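Local structure of lipid binding protein (Grifola frondosa, 5H0Q) at residues 71-76 / 118-123; 124-129 / 177-182; 130-135 / 196-201; 141-146 / 168-173. The protein probably binds lipid membranes, recognising domains that contain sphingomyelin together with cholesterol. All blocks are in the same frame, centred on the assembly; numbering follows the deposited sequence.

The four contacts follow the antiparallel sheet of strands 73-80, 114-121, 126-134 and 143-150 and its meeting with the mixed sheet. Contact 1 pairs two neighbouring strands by backbone bonds and is partly buried. Contacts 2 and 3 are buried and both use strand 126-134, at different points along it. Contact 2 is apolar, with no hydrogen bond between its segments. Contact 3 is the most central, and there tyrosine hydroxyls bond to polar atoms of the facing strand. Contact 4 ties the start of strand 143-150 to the loop after helix 160-169. It is partly buried and relies on side-chain amides and one water.

Contact 1: residues 71-76 / 118-123; sequences GPITAK and IVYGTT
Thr74 and Gly121 form an antiparallel hydrogen-bonded pair between strands 73-80 and 114-121. Thr74 N donates to Gly121 O at 3.0 Å, and Gly121 N returns a bond to Thr74 O at 2.8 Å. Ala75 and Tyr120 follow as a non-hydrogen-bonded pair. Lys76 N then donates to Val119 O at 2.7 Å, a nearly straight bond. The Tyr120 ring carries the side-chain contact. Ile73 CD1 lies over one face, toward the rim, 4.2 Å from the ring centroid, in a CH-pi contact. Ile73 CG1 sits between the backbone N and the carbonyl carbon (chi1 63°), and CD1 extends from it to the ring. Ile118 CG2 covers the opposite face. Ala75 CB meets Tyr120 CE1 at 3.9 Å. Lys76 CD packs 3.8 Å from Gly121 CA, crossing over the glycine. Lys76 NZ goes on to a salt bridge with Asp127 of the next strand. At the loop end, Thr123 CG2 touches Pro72 CD at 3.9 Å, the two side chains crossing at about a right angle. The chemistry is thus divided: backbone bonds set the strand register, apolar groups clamp the tyrosine ring, and a lysine chain crosses a glycine to reach its acid.

Contact 2: residues 124-129 / 177-182; sequences DNLDIF and SSYGDV
A beta hairpin packs its turn against strand 126-134, where Leu126 meets Tyr179 and Val182. The hairpin joins strands 174-179 and 182-188 through a type II' turn from Tyr179 to Val182. Tyr179 N donates to Val182 O, and Val182 N donates back to Tyr179 O. Gly180 takes the positive phi of the turn (59°). The two methyls of Leu126 divide the work. CD2 lies 3.5 Å from Tyr179 CD2, approaching the ring obliquely. CD1 reaches the backbone at Tyr179 O, 3.4 Å away, and also touches Val182 CG2 at 3.8 Å. The side chains of Leu126 and Val182 lie alongside, pointing opposite ways. The other methyl of Val182, CG1, stands anti to the backbone N (chi1 173°) and meets Ile128 CD1 at 4.1 Å. Val182 therefore lies against both leucine and isoleucine of the facing strand. Asp124 adds a looser touch, with OD2 4.1 Å from Val182 CG2. The polar ends find partners outside the contact. Asp124 bonds to Thr122 and forms a salt bridge with Arg202, while Tyr179 OH bonds to Gln150. The turn is therefore closed by its own backbone bonds and rests on the strand through methyl groups and one side of the Tyr179 ring, with no hydrogen bond across, while the arginine probably offsets the negative charge of Asp124 near Asp181.

Contact 3: residues 130-135 / 196-201; sequences SGWQNP and VEYVYS
Two tyrosine hydroxyls of strand 193-201 make the polar contacts with strand 126-134. Tyr200 OH and Ser130 OG are 2.6 Å apart in a hydrogen bond that either could donate. The serine oxygen lies near the plane of the Tyr200 ring, at its edge. Tyr198 OH donates to Gly131 O at 2.7 Å. It approaches from above the carbonyl plane, with a C=O...donor angle of 93°, while Gly131 O lies in the plane of the tyrosine ring. The apolar contacts centre on the same tyrosine. Ser130 CB sits over the middle of the Tyr198 ring, 3.6 Å from its centroid and 9° off the normal, in a CH-pi contact. Ser130 thus uses both parts of its short side chain: CB covers one ring, and OG, anti to the carbonyl carbon (chi1 -57°), bonds to the hydroxyl of the other. The side chains of Trp132 and Tyr198 cross at about a right angle. Trp132 CE3 is 3.4 Å from Tyr198 OH, which lies in the indole plane. The strand axes run nearly antiparallel and 9.0 Å apart, so side chains span the gap between the sheets. Strand 60-68 borders the contact, with Val61 on Trp132, Val63 on Tyr198 and Val65 on Tyr200. Val144 and Val146 of strand 143-150 also touch Tyr198, and Ala184 of strand 182-188 packs on Tyr200.

Contact 4: residues 141-146 / 168-173; sequences DSQVLV and DTHNGQ
Gln143 and His170 cross obliquely, their amide and ring planes 60° apart, and meet at Gln143 OE1. His170 ND1 donates to this oxygen at 2.8 Å, and OE1 lies close to the ring plane. Gly172 N donates to the same atom at 2.9 Å in an almost straight bond on a lone pair. The Gln143 chain bends at chi2 (-62°), which turns CD toward His170. One face of the imidazole is met by Val144 O, offset toward the rim and 3.0 Å from His170 CE1. Leu145 CD1 touches His170 CD2 obliquely at 3.8 Å. Gln173 crosses Gln143 with the two amide planes 76° apart. Its CB points away from strand 143-150, but the chain bends at chi2 and brings the amide back. Gln173 NE2 then donates to Ser142 O at 2.7 Å, with the acceptor in its amide plane. One water links four side chains: it donates to Asp141 OD2 and Asn171 OD1 and accepts from the NE2 atoms of Gln143 and Gln173. Val144 N is buried with no partner in the model. Two donors grip Gln143 OE1, while its NE2 bonds to the water and weakly to Asp141 O; together they fix the amide's rotation. His170 ND1 also bonds weakly to Gly172 O. The bonds tie the loop after helix 160-169 to the start of the outermost strand of its sheet.

Contact 1: residues 71-76 / 118-123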
loop_
_atom_site.group_PDB
_atom_site.type_symbol
_atom_site.label_atom_id
_atom_site.label_comp_id
_atom_site.label_asym_id
_atom_site.label_seq_id
_atom_site.Cartn_x
_atom_site.Cartn_y
_atom_site.Cartn_z
ATOM N N GLY A 71 -5.382 11.489 7.350
ATOM C CA GLY A 71 -6.239 12.079 6.346
ATOM C C GLY A 71 -6.331 11.154 5.154
ATOM O O GLY A 71 -5.671 10.096 5.109
ATOM N N PRO A 72 -7.164 11.505 4.180
ATOM C CA PRO A 72 -7.371 10.608 3.035
ATOM C C PRO A 72 -6.204 10.621 2.073
ATOM O O PRO A 72 -5.518 11.637 1.895
ATOM C CB PRO A 72 -8.625 11.176 2.370
ATOM C CG PRO A 72 -8.591 12.637 2.716
ATOM C CD PRO A 72 -8.027 12.702 4.101
ATOM N N ILE A 73 -6.006 9.496 1.398
ATOM C CA ILE A 73 -5.012 9.413 0.333
ATOM C C ILE A 73 -5.736 9.049 -0.952
ATOM O O ILE A 73 -6.779 8.393 -0.917
ATOM C CB ILE A 73 -3.878 8.414 0.658
ATOM C CG1 ILE A 73 -4.412 6.986 0.800
ATOM C CG2 ILE A 73 -3.136 8.863 1.921
ATOM C CD1 ILE A 73 -3.366 5.949 1.178
ATOM N N THR A 74 -5.203 9.520 -2.080
ATOM C CA THR A 74 -5.806 9.336 -3.393
ATOM C C THR A 74 -4.804 8.663 -4.320
ATOM O O THR A 74 -3.647 9.084 -4.393
ATOM C CB THR A 74 -6.258 10.683 -3.964
ATOM O OG1 THR A 74 -7.257 11.231 -3.098
ATOM C CG2 THR A 74 -6.837 10.531 -5.365
ATOM N N ALA A 75 -5.253 7.639 -5.050
ATOM C CA ALA A 75 -4.399 6.945 -6.005
ATOM C C ALA A 75 -4.072 7.897 -7.154
ATOM O O ALA A 75 -4.976 8.462 -7.774
ATOM C CB ALA A 75 -5.083 5.689 -6.538
ATOM N N LYS A 76 -2.790 8.113 -7.412
ATOM C CA LYS A 76 -2.375 9.029 -8.474
ATOM C C LYS A 76 -1.776 8.340 -9.677
ATOM O O LYS A 76 -1.921 8.837 -10.806
ATOM C CB LYS A 76 -1.343 10.026 -7.941
ATOM C CG LYS A 76 -1.875 10.906 -6.832
ATOM C CD LYS A 76 -0.867 11.950 -6.447
ATOM C CE LYS A 76 -0.743 13.060 -7.493
ATOM N NZ LYS A 76 0.682 13.406 -7.778
ATOM N N ILE A 118 1.902 1.388 -7.017
ATOM C CA ILE A 118 0.845 2.376 -6.897
ATOM C C ILE A 118 1.450 3.554 -6.159
ATOM O O ILE A 118 2.264 3.367 -5.250
ATOM C CB ILE A 118 -0.403 1.840 -6.157
ATOM C CG1 ILE A 118 -1.006 0.682 -6.949
ATOM C CG2 ILE A 118 -1.450 2.947 -6.031
ATOM C CD1 ILE A 118 -2.323 0.183 -6.412
ATOM N N VAL A 119 1.076 4.756 -6.570
ATOM C CA VAL A 119 1.530 5.991 -5.939
ATOM C C VAL A 119 0.297 6.679 -5.386
ATOM O O VAL A 119 -0.641 6.982 -6.140
ATOM C CB VAL A 119 2.274 6.913 -6.915
ATOM C CG1 VAL A 119 2.665 8.197 -6.192
ATOM C CG2 VAL A 119 3.495 6.238 -7.475
ATOM N N TYR A 120 0.280 6.896 -4.076
ATOM C CA TYR A 120 -0.816 7.587 -3.412
ATOM C C TYR A 120 -0.392 8.995 -3.016
ATOM O O TYR A 120 0.714 9.195 -2.510
ATOM C CB TYR A 120 -1.269 6.845 -2.145
ATOM C CG TYR A 120 -1.936 5.507 -2.383
ATOM C CD1 TYR A 120 -3.216 5.441 -2.910
ATOM C CD2 TYR A 120 -1.268 4.325 -2.118
ATOM C CE1 TYR A 120 -3.824 4.210 -3.153
ATOM C CE2 TYR A 120 -1.876 3.101 -2.348
ATOM C CZ TYR A 120 -3.139 3.066 -2.873
ATOM O OH TYR A 120 -3.711 1.844 -3.097
ATOM N N GLY A 121 -1.298 9.953 -3.181
ATOM C CA GLY A 121 -1.073 11.323 -2.747
ATOM C C GLY A 121 -1.776 11.611 -1.434
ATOM O O GLY A 121 -2.884 11.139 -1.195
ATOM N N THR A 122 -1.143 12.443 -0.616
ATOM C CA THR A 122 -1.697 12.880 0.656
ATOM C C THR A 122 -2.210 14.308 0.554
ATOM O O THR A 122 -1.930 15.035 -0.393
ATOM C CB THR A 122 -0.645 12.801 1.763
ATOM O OG1 THR A 122 0.354 13.827 1.553
ATOM C CG2 THR A 122 -0.014 11.404 1.842
ATOM N N THR A 123 -2.921 14.728 1.598
ATOM C CA THR A 123 -3.479 16.074 1.613
ATOM C C THR A 123 -2.413 17.134 1.829
ATOM O O THR A 123 -2.644 18.298 1.481
ATOM C CB THR A 123 -4.542 16.200 2.711
ATOM O OG1 THR A 123 -4.004 15.713 3.943
ATOM C CG2 THR A 123 -5.775 15.407 2.343
#

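Contact 2: residues 124-129 / 177-182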
loop_
_atom_site.group_PDB
_atom_site.type_symbol
_atom_site.label_atom_id
_atom_site.label_comp_id
_atom_site.label_asym_id
_atom_site.label_seq_id
_atom_site.Cartn_x
_atom_site.Cartn_y
_atom_site.Cartn_z
ATOM N N ASP A 124 -1.272 16.763 2.414
ATOM C CA ASP A 124 -0.163 17.696 2.573
ATOM C C ASP A 124 0.859 17.566 1.452
ATOM O O ASP A 124 2.028 17.938 1.626
ATOM C CB ASP A 124 0.492 17.542 3.951
ATOM C CG ASP A 124 0.881 16.133 4.278
ATOM O OD1 ASP A 124 0.429 15.206 3.582
ATOM O OD2 ASP A 124 1.611 15.942 5.271
ATOM N N ASN A 125 0.423 17.067 0.290
ATOM C CA ASN A 125 1.160 17.211 -0.967
ATOM C C ASN A 125 2.446 16.407 -0.955
ATOM O O ASN A 125 3.484 16.864 -1.455
ATOM C CB ASN A 125 1.449 18.681 -1.281
ATOM C CG ASN A 125 0.211 19.427 -1.706
ATOM O OD1 ASN A 125 -0.564 18.932 -2.525
ATOM N ND2 ASN A 125 0.001 20.609 -1.142
ATOM N N LEU A 126 2.340 15.192 -0.398
ATOM C CA LEU A 126 3.329 14.143 -0.512
ATOM C C LEU A 126 2.761 13.029 -1.385
ATOM O O LEU A 126 1.546 12.818 -1.451
ATOM C CB LEU A 126 3.714 13.578 0.870
ATOM C CG LEU A 126 4.332 14.614 1.816
ATOM C CD1 LEU A 126 4.702 13.962 3.125
ATOM C CD2 LEU A 126 5.554 15.303 1.209
ATOM N N ASP A 127 3.647 12.332 -2.069
ATOM C CA ASP A 127 3.294 11.126 -2.795
ATOM C C ASP A 127 4.038 9.961 -2.174
ATOM O O ASP A 127 5.219 10.084 -1.806
ATOM C CB ASP A 127 3.645 11.222 -4.280
ATOM C CG ASP A 127 2.608 11.972 -5.086
ATOM O OD1 ASP A 127 1.527 12.269 -4.555
ATOM O OD2 ASP A 127 2.882 12.270 -6.264
ATOM N N ILE A 128 3.345 8.828 -2.084
ATOM C CA ILE A 128 3.918 7.630 -1.510
ATOM C C ILE A 128 3.988 6.591 -2.610
ATOM O O ILE A 128 2.946 6.101 -3.054
ATOM C CB ILE A 128 3.091 7.102 -0.343
ATOM C CG1 ILE A 128 2.902 8.168 0.721
ATOM C CG2 ILE A 128 3.787 5.873 0.231
ATOM C CD1 ILE A 128 1.863 7.835 1.765
ATOM N N PHE A 129 5.203 6.217 -3.001
ATOM C CA PHE A 129 5.430 5.125 -3.946
ATOM C C PHE A 129 5.398 3.798 -3.195
ATOM O O PHE A 129 6.119 3.622 -2.214
ATOM C CB PHE A 129 6.783 5.330 -4.623
ATOM C CG PHE A 129 7.192 4.236 -5.574
ATOM C CD1 PHE A 129 7.723 3.054 -5.093
ATOM C CD2 PHE A 129 7.097 4.408 -6.944
ATOM C CE1 PHE A 129 8.124 2.045 -5.952
ATOM C CE2 PHE A 129 7.508 3.402 -7.820
ATOM C CZ PHE A 129 8.035 2.222 -7.318
ATOM N N SER A 177 10.289 4.134 4.835
ATOM C CA SER A 177 10.618 5.455 4.292
ATOM C C SER A 177 9.912 6.518 5.116
ATOM O O SER A 177 8.823 6.292 5.638
ATOM C CB SER A 177 10.190 5.552 2.815
ATOM O OG SER A 177 10.524 6.800 2.228
ATOM N N SER A 178 10.524 7.689 5.212
ATOM C CA SER A 178 9.889 8.826 5.882
ATOM C C SER A 178 10.180 10.112 5.127
ATOM O O SER A 178 11.323 10.347 4.720
ATOM C CB SER A 178 10.368 8.993 7.332
ATOM O OG SER A 178 9.998 7.893 8.144
ATOM N N TYR A 179 9.160 10.967 4.989
ATOM C CA TYR A 179 9.371 12.309 4.452
ATOM C C TYR A 179 8.366 13.248 5.102
ATOM O O TYR A 179 7.190 12.922 5.225
ATOM C CB TYR A 179 9.233 12.334 2.930
ATOM C CG TYR A 179 9.683 13.642 2.329
ATOM C CD1 TYR A 179 10.961 13.785 1.809
ATOM C CD2 TYR A 179 8.837 14.729 2.297
ATOM C CE1 TYR A 179 11.388 14.984 1.266
ATOM C CE2 TYR A 179 9.255 15.947 1.763
ATOM C CZ TYR A 179 10.521 16.061 1.244
ATOM O OH TYR A 179 10.941 17.251 0.711
ATOM N N GLY A 180 8.831 14.415 5.522
ATOM C CA GLY A 180 7.954 15.292 6.272
ATOM C C GLY A 180 7.450 14.609 7.526
ATOM O O GLY A 180 8.218 14.036 8.303
ATOM N N ASP A 181 6.132 14.636 7.721
ATOM C CA ASP A 181 5.514 14.034 8.892
ATOM C C ASP A 181 5.085 12.590 8.649
ATOM O O ASP A 181 4.611 11.940 9.591
ATOM C CB ASP A 181 4.273 14.834 9.326
ATOM C CG ASP A 181 4.603 16.242 9.813
ATOM O OD1 ASP A 181 5.616 16.441 10.499
ATOM O OD2 ASP A 181 3.810 17.151 9.507
ATOM N N VAL A 182 5.198 12.102 7.403
ATOM C CA VAL A 182 4.589 10.844 6.964
ATOM C C VAL A 182 5.632 9.739 6.920
ATOM O O VAL A 182 6.781 9.948 6.506
ATOM C CB VAL A 182 3.929 11.020 5.586
ATOM C CG1 VAL A 182 3.429 9.674 5.029
ATOM C CG2 VAL A 182 2.784 11.991 5.692
#

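Contact 3: residues 130-135 / 196-201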
loop_
_atom_site.group_PDB
_atom_site.type_symbol
_atom_site.label_atom_id
_atom_site.label_comp_id
_atom_site.label_asym_id
_atom_site.label_seq_id
_atom_site.Cartn_x
_atom_site.Cartn_y
_atom_site.Cartn_z
ATOM N N SER A 130 4.554 2.865 -3.651
ATOM C CA SER A 130 4.480 1.539 -3.061
ATOM C C SER A 130 4.653 0.523 -4.179
ATOM O O SER A 130 3.768 0.369 -5.025
ATOM C CB SER A 130 3.158 1.348 -2.337
ATOM O OG SER A 130 3.001 2.358 -1.356
ATOM N N GLY A 131 5.788 -0.155 -4.177
ATOM C CA GLY A 131 6.138 -1.039 -5.262
ATOM C C GLY A 131 6.458 -2.446 -4.797
ATOM O O GLY A 131 6.880 -2.678 -3.667
ATOM N N TRP A 132 6.288 -3.379 -5.717
ATOM C CA TRP A 132 6.585 -4.770 -5.455
ATOM C C TRP A 132 7.310 -5.334 -6.660
ATOM O O TRP A 132 7.196 -4.838 -7.779
ATOM C CB TRP A 132 5.299 -5.569 -5.159
ATOM C CG TRP A 132 4.313 -5.463 -6.305
ATOM C CD1 TRP A 132 4.229 -6.275 -7.404
ATOM C CD2 TRP A 132 3.350 -4.434 -6.493
ATOM N NE1 TRP A 132 3.236 -5.829 -8.245
ATOM C CE2 TRP A 132 2.699 -4.684 -7.718
ATOM C CE3 TRP A 132 2.965 -3.313 -5.738
ATOM C CZ2 TRP A 132 1.686 -3.862 -8.196
ATOM C CZ3 TRP A 132 1.956 -2.538 -6.191
ATOM C CH2 TRP A 132 1.338 -2.790 -7.422
ATOM N N GLN A 133 8.058 -6.398 -6.419
ATOM C CA GLN A 133 8.773 -7.092 -7.484
ATOM C C GLN A 133 8.908 -8.528 -7.002
ATOM O O GLN A 133 9.657 -8.797 -6.054
ATOM C CB GLN A 133 10.122 -6.440 -7.760
ATOM C CG GLN A 133 10.873 -7.009 -8.971
ATOM C CD GLN A 133 11.667 -8.265 -8.653
ATOM O OE1 GLN A 133 11.359 -9.360 -9.149
ATOM N NE2 GLN A 133 12.693 -8.124 -7.826
ATOM N N ASN A 134 8.131 -9.423 -7.609
ATOM C CA ASN A 134 8.066 -10.820 -7.199
ATOM C C ASN A 134 8.517 -11.662 -8.384
ATOM O O ASN A 134 7.763 -11.796 -9.365
ATOM C CB ASN A 134 6.652 -11.195 -6.756
ATOM C CG ASN A 134 6.642 -12.437 -5.895
ATOM O OD1 ASN A 134 7.704 -12.872 -5.441
ATOM N ND2 ASN A 134 5.451 -12.979 -5.619
ATOM N N PRO A 135 9.721 -12.221 -8.361
ATOM C CA PRO A 135 10.312 -12.777 -9.581
ATOM C C PRO A 135 9.855 -14.193 -9.887
ATOM O O PRO A 135 9.535 -14.979 -8.996
ATOM C CB PRO A 135 11.810 -12.770 -9.268
ATOM C CG PRO A 135 11.865 -12.980 -7.810
ATOM C CD PRO A 135 10.672 -12.241 -7.239
ATOM N N VAL A 196 1.376 -9.065 0.528
ATOM C CA VAL A 196 2.100 -7.806 0.668
ATOM C C VAL A 196 1.237 -6.892 1.517
ATOM O O VAL A 196 0.015 -6.862 1.339
ATOM C CB VAL A 196 2.385 -7.180 -0.707
ATOM C CG1 VAL A 196 2.997 -5.785 -0.556
ATOM C CG2 VAL A 196 3.290 -8.065 -1.486
ATOM N N GLU A 197 1.871 -6.141 2.429
ATOM C CA GLU A 197 1.181 -5.139 3.238
ATOM C C GLU A 197 1.934 -3.818 3.172
ATOM O O GLU A 197 3.149 -3.780 3.376
ATOM C CB GLU A 197 1.059 -5.549 4.699
ATOM C CG GLU A 197 0.325 -4.508 5.597
ATOM C CD GLU A 197 0.265 -4.920 7.059
ATOM O OE1 GLU A 197 1.326 -4.935 7.700
ATOM O OE2 GLU A 197 -0.841 -5.231 7.549
ATOM N N TYR A 198 1.210 -2.743 2.879
ATOM C CA TYR A 198 1.722 -1.380 2.994
ATOM C C TYR A 198 0.962 -0.670 4.102
ATOM O O TYR A 198 -0.273 -0.696 4.109
ATOM C CB TYR A 198 1.528 -0.632 1.676
ATOM C CG TYR A 198 2.283 -1.222 0.531
ATOM C CD1 TYR A 198 3.666 -1.119 0.451
ATOM C CD2 TYR A 198 1.621 -1.946 -0.456
ATOM C CE1 TYR A 198 4.372 -1.703 -0.601
ATOM C CE2 TYR A 198 2.311 -2.514 -1.513
ATOM C CZ TYR A 198 3.681 -2.404 -1.579
ATOM O OH TYR A 198 4.388 -2.961 -2.615
ATOM N N VAL A 199 1.689 0.043 4.965
ATOM C CA VAL A 199 1.074 0.847 6.012
ATOM C C VAL A 199 1.656 2.239 5.936
ATOM O O VAL A 199 2.877 2.398 6.054
ATOM C CB VAL A 199 1.329 0.271 7.402
ATOM C CG1 VAL A 199 0.596 1.068 8.446
ATOM C CG2 VAL A 199 0.891 -1.178 7.429
ATOM N N TYR A 200 0.791 3.231 5.858
ATOM C CA TYR A 200 1.206 4.638 5.870
ATOM C C TYR A 200 0.770 5.253 7.192
ATOM O O TYR A 200 -0.399 5.102 7.584
ATOM C CB TYR A 200 0.586 5.372 4.696
ATOM C CG TYR A 200 0.633 4.599 3.418
ATOM C CD1 TYR A 200 1.816 4.002 2.992
ATOM C CD2 TYR A 200 -0.497 4.457 2.640
ATOM C CE1 TYR A 200 1.855 3.278 1.842
ATOM C CE2 TYR A 200 -0.471 3.722 1.481
ATOM C CZ TYR A 200 0.703 3.141 1.081
ATOM O OH TYR A 200 0.714 2.389 -0.069
ATOM N N SER A 201 1.690 5.958 7.874
ATOM C CA SER A 201 1.398 6.482 9.199
ATOM C C SER A 201 1.999 7.885 9.354
ATOM O O SER A 201 2.720 8.367 8.482
ATOM C CB SER A 201 1.922 5.542 10.282
ATOM O OG SER A 201 3.307 5.285 10.118
#

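Contact 4: residues 141-146 / 168-173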
loop_
_atom_site.group_PDB
_atom_site.type_symbol
_atom_site.label_atom_id
_atom_site.label_comp_id
_atom_site.label_asym_id
_atom_site.label_seq_id
_atom_site.Cartn_x
_atom_site.Cartn_y
_atom_site.Cartn_z
ATOM N N ASP A 141 14.607 -13.368 -4.464
ATOM C CA ASP A 141 13.580 -13.254 -3.443
ATOM C C ASP A 141 12.529 -12.236 -3.846
ATOM O O ASP A 141 12.794 -11.299 -4.613
ATOM C CB ASP A 141 14.183 -12.832 -2.104
ATOM C CG ASP A 141 15.332 -13.706 -1.686
ATOM O OD1 ASP A 141 15.278 -14.915 -1.978
ATOM O OD2 ASP A 141 16.280 -13.178 -1.070
ATOM N N SER A 142 11.337 -12.415 -3.280
ATOM C CA SER A 142 10.312 -11.380 -3.340
ATOM C C SER A 142 10.817 -10.091 -2.709
ATOM O O SER A 142 11.502 -10.111 -1.677
ATOM C CB SER A 142 9.059 -11.830 -2.611
ATOM O OG SER A 142 8.653 -13.132 -3.030
ATOM N N GLN A 143 10.427 -8.963 -3.315
ATOM C CA GLN A 143 10.895 -7.637 -2.910
ATOM C C GLN A 143 9.730 -6.676 -2.744
ATOM O O GLN A 143 8.711 -6.777 -3.437
ATOM C CB GLN A 143 11.890 -7.048 -3.935
ATOM C CG GLN A 143 13.128 -7.919 -4.175
ATOM C CD GLN A 143 13.969 -8.101 -2.930
ATOM O OE1 GLN A 143 14.115 -7.182 -2.119
ATOM N NE2 GLN A 143 14.542 -9.286 -2.777
ATOM N N VAL A 144 9.921 -5.688 -1.857
ATOM C CA VAL A 144 8.946 -4.631 -1.623
ATOM C C VAL A 144 9.712 -3.332 -1.388
ATOM O O VAL A 144 10.839 -3.350 -0.892
ATOM C CB VAL A 144 8.027 -4.960 -0.431
ATOM C CG1 VAL A 144 8.817 -4.997 0.848
ATOM C CG2 VAL A 144 6.875 -4.006 -0.338
ATOM N N LEU A 145 9.089 -2.203 -1.747
ATOM C CA LEU A 145 9.768 -0.913 -1.669
ATOM C C LEU A 145 8.758 0.193 -1.448
ATOM O O LEU A 145 7.784 0.296 -2.200
ATOM C CB LEU A 145 10.530 -0.638 -2.956
ATOM C CG LEU A 145 11.270 0.705 -3.029
ATOM C CD1 LEU A 145 12.435 0.676 -2.085
ATOM C CD2 LEU A 145 11.692 0.975 -4.448
ATOM N N VAL A 146 9.005 1.046 -0.452
ATOM C CA VAL A 146 8.200 2.246 -0.273
ATOM C C VAL A 146 9.131 3.451 -0.292
ATOM O O VAL A 146 10.276 3.380 0.154
ATOM C CB VAL A 146 7.358 2.245 1.021
ATOM C CG1 VAL A 146 6.300 1.168 0.952
ATOM C CG2 VAL A 146 8.260 2.036 2.227
ATOM N N ASP A 168 14.370 -4.365 -8.722
ATOM C CA ASP A 168 15.083 -5.583 -9.096
ATOM C C ASP A 168 16.307 -5.814 -8.231
ATOM O O ASP A 168 16.689 -6.970 -7.997
ATOM C CB ASP A 168 15.508 -5.534 -10.564
ATOM C CG ASP A 168 14.343 -5.698 -11.515
ATOM O OD1 ASP A 168 14.539 -5.510 -12.734
ATOM O OD2 ASP A 168 13.231 -6.011 -11.038
ATOM N N THR A 169 16.941 -4.738 -7.761
ATOM C CA THR A 169 18.159 -4.857 -6.983
ATOM C C THR A 169 17.915 -4.732 -5.491
ATOM O O THR A 169 18.868 -4.790 -4.714
ATOM C CB THR A 169 19.186 -3.816 -7.443
ATOM O OG1 THR A 169 18.709 -2.487 -7.191
ATOM C CG2 THR A 169 19.478 -3.983 -8.932
ATOM N N HIS A 170 16.669 -4.577 -5.073
ATOM C CA HIS A 170 16.346 -4.540 -3.656
ATOM C C HIS A 170 16.781 -5.850 -3.003
ATOM O O HIS A 170 16.863 -6.905 -3.650
ATOM C CB HIS A 170 14.836 -4.304 -3.480
ATOM C CG HIS A 170 14.446 -3.754 -2.146
ATOM N ND1 HIS A 170 13.904 -4.530 -1.145
ATOM C CD2 HIS A 170 14.499 -2.494 -1.658
ATOM C CE1 HIS A 170 13.649 -3.773 -0.092
ATOM N NE2 HIS A 170 13.994 -2.530 -0.380
ATOM N N ASN A 171 17.062 -5.789 -1.699
ATOM C CA ASN A 171 17.499 -6.967 -0.955
ATOM C C ASN A 171 16.826 -6.960 0.416
ATOM O O ASN A 171 17.473 -6.854 1.455
ATOM C CB ASN A 171 19.020 -7.022 -0.819
ATOM C CG ASN A 171 19.493 -8.271 -0.083
ATOM O OD1 ASN A 171 18.826 -9.311 -0.098
ATOM N ND2 ASN A 171 20.641 -8.168 0.577
ATOM N N GLY A 172 15.501 -7.072 0.420
ATOM C CA GLY A 172 14.769 -7.127 1.667
ATOM C C GLY A 172 13.279 -7.311 1.469
ATOM O O GLY A 172 12.708 -6.790 0.508
ATOM N N GLN A 173 12.644 -8.037 2.383
ATOM C CA GLN A 173 11.199 -8.237 2.352
ATOM C C GLN A 173 10.477 -7.242 3.250
ATOM O O GLN A 173 9.280 -7.396 3.492
ATOM C CB GLN A 173 10.873 -9.679 2.751
ATOM C CG GLN A 173 11.358 -10.724 1.730
ATOM C CD GLN A 173 12.862 -10.750 1.555
ATOM O OE1 GLN A 173 13.595 -11.015 2.500
ATOM N NE2 GLN A 173 13.329 -10.500 0.338
HETATM O O HOH W 1 16.310 -10.509 -0.595
#